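Local coordinates for protein MGS-M5 (PDB 4Q3N) that probably catalyses the NAD-dependent interconversion of L-lactate and pyruvate, as an L-lactate dehydrogenase with a Rossmann-type nucleotide-binding domain, at residues V14-A19 and M46-G51; V23-V28 and I234-V239. All blocks are in the same frame, centred on the assembly; numbering follows the deposited sequence.

Interaction 1: residues V14-A19 and M46-G51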
loop_
_atom_site.group_PDB
_atom_site.type_symbol
_atom_site.label_atom_id
_atom_site.label_comp_id
_atom_site.label_asym_id
_atom_site.label_seq_id
_atom_site.Cartn_x
_atom_site.Cartn_y
_atom_site.Cartn_z
ATOM N N VAL A 14 9.280 -10.388 -20.034
ATOM C CA VAL A 14 9.859 -10.458 -18.664
ATOM C C VAL A 14 10.218 -9.064 -18.130
ATOM O O VAL A 14 9.771 -8.660 -17.048
ATOM C CB VAL A 14 11.105 -11.393 -18.633
ATOM C CG1 VAL A 14 11.807 -11.295 -17.299
ATOM C CG2 VAL A 14 10.693 -12.872 -18.912
ATOM N N GLY A 15 10.960 -8.293 -18.910
ATOM C CA GLY A 15 11.379 -6.975 -18.432
ATOM C C GLY A 15 10.167 -6.073 -18.202
ATOM O O GLY A 15 10.132 -5.281 -17.233
ATOM N N MET A 16 9.169 -6.173 -19.081
ATOM C CA MET A 16 8.065 -5.221 -18.995
ATOM C C MET A 16 7.030 -5.655 -17.914
ATOM O O MET A 16 6.385 -4.810 -17.338
ATOM C CB MET A 16 7.368 -5.025 -20.350
ATOM C CG MET A 16 8.262 -4.243 -21.361
ATOM S SD MET A 16 8.821 -2.664 -20.698
ATOM C CE MET A 16 7.282 -1.859 -20.108
ATOM N N SER A 17 6.862 -6.946 -17.687
ATOM C CA SER A 17 5.996 -7.399 -16.597
ATOM C C SER A 17 6.615 -6.941 -15.273
ATOM O O SER A 17 5.945 -6.422 -14.382
ATOM C CB SER A 17 5.847 -8.916 -16.656
ATOM O OG SER A 17 5.038 -9.261 -17.781
ATOM N N TYR A 18 7.928 -7.055 -15.189
ATOM C CA TYR A 18 8.658 -6.525 -14.044
ATOM C C TYR A 18 8.423 -5.003 -13.879
ATOM O O TYR A 18 8.023 -4.523 -12.786
ATOM C CB TYR A 18 10.155 -6.822 -14.222
ATOM C CG TYR A 18 11.074 -6.051 -13.269
ATOM C CD1 TYR A 18 10.906 -6.110 -11.883
ATOM C CD2 TYR A 18 12.119 -5.295 -13.766
ATOM C CE1 TYR A 18 11.795 -5.399 -10.994
ATOM C CE2 TYR A 18 13.031 -4.605 -12.907
ATOM C CZ TYR A 18 12.856 -4.676 -11.524
ATOM O OH TYR A 18 13.727 -3.995 -10.695
ATOM N N ALA A 19 8.634 -4.239 -14.945
ATOM C CA ALA A 19 8.425 -2.805 -14.882
ATOM C C ALA A 19 6.961 -2.465 -14.492
ATOM O O ALA A 19 6.742 -1.621 -13.612
ATOM C CB ALA A 19 8.780 -2.150 -16.201
ATOM N N MET A 46 5.831 5.066 -23.013
ATOM C CA MET A 46 4.525 5.752 -23.163
ATOM C C MET A 46 3.436 4.955 -22.449
ATOM O O MET A 46 2.671 5.500 -21.636
ATOM C CB MET A 46 4.130 5.923 -24.611
ATOM C CG MET A 46 5.053 6.805 -25.407
ATOM S SD MET A 46 4.675 6.640 -27.150
ATOM C CE MET A 46 5.954 7.728 -27.838
ATOM N N ASP A 47 3.381 3.657 -22.717
ATOM C CA ASP A 47 2.252 2.836 -22.263
ATOM C C ASP A 47 2.269 2.776 -20.724
ATOM O O ASP A 47 1.205 2.823 -20.088
ATOM C CB ASP A 47 2.329 1.417 -22.883
ATOM C CG ASP A 47 0.978 0.695 -22.948
ATOM O OD1 ASP A 47 -0.100 1.333 -22.788
ATOM O OD2 ASP A 47 1.001 -0.548 -23.204
ATOM N N LEU A 48 3.469 2.676 -20.137
ATOM C CA LEU A 48 3.568 2.709 -18.653
ATOM C C LEU A 48 3.175 4.076 -18.128
ATOM O O LEU A 48 2.415 4.151 -17.177
ATOM C CB LEU A 48 4.967 2.384 -18.171
ATOM C CG LEU A 48 5.481 0.945 -18.319
ATOM C CD1 LEU A 48 6.918 0.890 -17.713
ATOM C CD2 LEU A 48 4.569 -0.050 -17.602
ATOM N N ASN A 49 3.718 5.152 -18.733
ATOM C CA ASN A 49 3.436 6.513 -18.240
ATOM C C ASN A 49 1.968 6.860 -18.231
ATOM O O ASN A 49 1.493 7.555 -17.338
ATOM C CB ASN A 49 4.175 7.581 -19.068
ATOM C CG ASN A 49 5.591 7.794 -18.554
ATOM O OD1 ASN A 49 5.806 7.726 -17.334
ATOM N ND2 ASN A 49 6.561 8.024 -19.458
ATOM N N HIS A 50 1.237 6.338 -19.207
ATOM C CA HIS A 50 -0.172 6.663 -19.326
ATOM C C HIS A 50 -1.025 6.083 -18.199
ATOM O O HIS A 50 -2.172 6.459 -18.049
ATOM C CB HIS A 50 -0.697 6.191 -20.696
ATOM C CG HIS A 50 -0.075 6.938 -21.821
ATOM N ND1 HIS A 50 -0.176 6.548 -23.146
ATOM C CD2 HIS A 50 0.668 8.066 -21.820
ATOM C CE1 HIS A 50 0.477 7.408 -23.908
ATOM N NE2 HIS A 50 0.998 8.347 -23.127
ATOM N N GLY A 51 -0.510 5.138 -17.449
ATOM C CA GLY A 51 -1.292 4.610 -16.324
ATOM C C GLY A 51 -0.955 5.331 -14.996
ATOM O O GLY A 51 -1.653 5.153 -13.982
#

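Interaction 2: residues V23-V28 and I234-V239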
loop_
_atom_site.group_PDB
_atom_site.type_symbol
_atom_site.label_atom_id
_atom_site.label_comp_id
_atom_site.label_asym_id
_atom_site.label_seq_id
_atom_site.Cartn_x
_atom_site.Cartn_y
_atom_site.Cartn_z
ATOM N N VAL A 23 5.522 -0.378 -11.241
ATOM C CA VAL A 23 4.630 0.778 -11.339
ATOM C C VAL A 23 3.381 0.574 -10.471
ATOM O O VAL A 23 2.938 1.495 -9.766
ATOM C CB VAL A 23 4.210 1.039 -12.783
ATOM C CG1 VAL A 23 3.113 2.129 -12.857
ATOM C CG2 VAL A 23 5.437 1.463 -13.599
ATOM N N ASN A 24 2.782 -0.606 -10.520
ATOM C CA ASN A 24 1.589 -0.831 -9.720
ATOM C C ASN A 24 1.857 -0.961 -8.211
ATOM O O ASN A 24 0.967 -0.725 -7.433
ATOM C CB ASN A 24 0.902 -2.073 -10.230
ATOM C CG ASN A 24 0.103 -1.764 -11.503
ATOM O OD1 ASN A 24 -1.009 -1.242 -11.396
ATOM N ND2 ASN A 24 0.686 -2.017 -12.695
ATOM N N GLN A 25 3.058 -1.423 -7.842
ATOM C CA GLN A 25 3.436 -1.509 -6.438
ATOM C C GLN A 25 4.098 -0.210 -5.961
ATOM O O GLN A 25 4.330 -0.077 -4.781
ATOM C CB GLN A 25 4.391 -2.705 -6.187
ATOM C CG GLN A 25 3.703 -4.077 -6.409
ATOM C CD GLN A 25 4.530 -5.206 -5.814
ATOM O OE1 GLN A 25 5.190 -5.014 -4.769
ATOM N NE2 GLN A 25 4.544 -6.388 -6.482
ATOM N N GLY A 26 4.435 0.715 -6.858
ATOM C CA GLY A 26 5.229 1.893 -6.439
ATOM C C GLY A 26 6.583 1.547 -5.810
ATOM O O GLY A 26 7.005 2.137 -4.815
ATOM N N THR A 27 7.299 0.579 -6.376
ATOM C CA THR A 27 8.572 0.100 -5.797
ATOM C C THR A 27 9.686 1.114 -5.741
ATOM O O THR A 27 10.386 1.250 -4.716
ATOM C CB THR A 27 9.093 -1.108 -6.631
ATOM O OG1 THR A 27 8.002 -2.018 -6.706
ATOM C CG2 THR A 27 10.281 -1.773 -5.899
ATOM N N VAL A 28 9.838 1.858 -6.833
ATOM C CA VAL A 28 10.890 2.889 -6.847
ATOM C C VAL A 28 10.324 4.129 -7.517
ATOM O O VAL A 28 9.275 4.045 -8.140
ATOM C CB VAL A 28 12.167 2.425 -7.630
ATOM C CG1 VAL A 28 12.778 1.196 -6.991
ATOM C CG2 VAL A 28 11.802 2.141 -9.133
ATOM N N ILE A 234 7.778 -14.352 -12.822
ATOM C CA ILE A 234 9.135 -13.812 -12.644
ATOM C C ILE A 234 9.060 -12.293 -12.414
ATOM O O ILE A 234 9.847 -11.724 -11.657
ATOM C CB ILE A 234 10.029 -14.158 -13.860
ATOM C CG1 ILE A 234 11.483 -13.725 -13.620
ATOM C CG2 ILE A 234 9.467 -13.543 -15.138
ATOM C CD1 ILE A 234 12.165 -14.400 -12.405
ATOM N N GLY A 235 8.100 -11.637 -13.061
ATOM C CA GLY A 235 7.983 -10.199 -12.856
ATOM C C GLY A 235 7.831 -9.845 -11.374
ATOM O O GLY A 235 8.476 -8.916 -10.866
ATOM N N MET A 236 6.976 -10.565 -10.665
ATOM C CA MET A 236 6.772 -10.266 -9.222
ATOM C C MET A 236 7.947 -10.736 -8.347
ATOM O O MET A 236 8.242 -10.128 -7.305
ATOM C CB MET A 236 5.461 -10.909 -8.760
ATOM C CG MET A 236 4.241 -10.131 -9.366
ATOM S SD MET A 236 2.648 -10.715 -8.800
ATOM C CE MET A 236 2.670 -10.047 -7.082
ATOM N N ALA A 237 8.635 -11.813 -8.765
ATOM C CA ALA A 237 9.843 -12.251 -8.067
ATOM C C ALA A 237 10.900 -11.136 -8.177
ATOM O O ALA A 237 11.559 -10.802 -7.187
ATOM C CB ALA A 237 10.407 -13.588 -8.707
ATOM N N LEU A 238 11.088 -10.588 -9.394
ATOM C CA LEU A 238 12.078 -9.518 -9.580
ATOM C C LEU A 238 11.711 -8.255 -8.750
ATOM O O LEU A 238 12.598 -7.548 -8.219
ATOM C CB LEU A 238 12.213 -9.127 -11.058
ATOM C CG LEU A 238 12.801 -10.241 -11.956
ATOM C CD1 LEU A 238 12.630 -9.963 -13.492
ATOM C CD2 LEU A 238 14.296 -10.501 -11.577
ATOM N N VAL A 239 10.420 -7.955 -8.681
ATOM C CA VAL A 239 9.990 -6.841 -7.821
ATOM C C VAL A 239 10.404 -7.092 -6.381
ATOM O O VAL A 239 10.938 -6.199 -5.678
ATOM C CB VAL A 239 8.470 -6.622 -7.899
ATOM C CG1 VAL A 239 8.059 -5.563 -6.797
ATOM C CG2 VAL A 239 8.141 -6.141 -9.307
HETATM O O HOH W 1 6.247 -8.589 -5.736
#

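Interaction 1: residues V14-A19 and M46-G51
Leu48 reaches from the 46-51 segment toward Met16 and Ala19 of helix 13-25 and is the one side chain of its segment that bridges the gap. Its CB still lies short of the other helix. Contact begins at the branch point, CG, which sits 3.8 Å from Met16 CE. Beyond it, CD1, anti to CA (chi2 -179°), extends the chain away from its own helix into the notch between two residues about one helical turn apart: it lies 3.7 Å from Met16 CE and 3.9 Å from Ala19 CB. CD2, the other branch, stays 4.1 Å from the same Met16 CE. The thioether methyl therefore meets the whole isopropyl fork, and it gets there because the Met16 chain is folded at both chi2 (-55°) and chi3 (-51°). Cutting Leu48 back to an alanine is likely to leave a gap beside Met16 CE and Ala19 CB, and to let the bent methionine chain shift. Helices 13-25 and 38-49 are successive helices of the Rossmann-type domain, the first following the glycine-rich turn after strand 5-9. Leu31 and Leu33 of strand 30-34, which lies between the two helices in sequence, also touch these side chains, so helix, helix and sheet close on one apolar core. Next door, Asp47 turns to a second subunit, where it forms a salt bridge with Lys227 and hydrogen bonds that include one to Thr230 OG1. Between 14-19 and 46-51 no hydrogen bond forms, and the 116 Å² buried is held by dispersion and exclusion of water, which reward close fit rather than any particular direction.

Interaction 2: residues V23-V28 and I234-V239
A methyl group of Val239 is set among polar ends: CG1 lies 3.6 Å from both Gln25 OE1 and Gln25 NE2, and 3.5 Å from Thr27 OG1, although the valine also packs on Ala21 and Met22 of helix 13-25. No direct hydrogen bond joins the segments; a water takes that role, accepting from Gln25 NE2 at 2.9 Å and donating to Met236 O at 3.0 Å. The amide nitrogen has a further acceptor in Asn24 OD1 of the second subunit, so two bonds restrain its rotation while the Val239 methyl packs against the whole amide. CG1 stands anti to the Val239 backbone N (chi1 172°), which sends it toward the end of helix 13-25. That end is a Schellman motif, with Gly26 as the C-prime residue at positive phi and Thr27 N bonded to Met22 O; the companion bond from Gly26 N to Val23 O is weak. The turn carries Thr27 round to Val239, adding to the packing of the Rossmann-type domain on helix 232-246 of the C-terminal domain. Met236, bent at chi3, brings its CE within 4.2 Å of Gln25 NE2, its chain running roughly at right angles to that of the glutamine.

Helix 13-25 takes part in both contacts, whose centres lie about 10 Å apart. Along the chain their segments alternate: 14-19, 23-28, 46-51, then 234-239 after a long excursion. Interaction 1 is internal to the nucleotide-binding domain, joining neighbouring helices of its fold, whereas interaction 2 ties the end of the same helix to helix 232-246 of the C-terminal domain. They also meet directly, with Tyr18 CD1 3.4 Å from Leu238 CB. Helix 13-25 is thus packed on helix 38-49 and on helix 232-246, and residues of both contacts reach the second subunit, linking domain packing with subunit assembly.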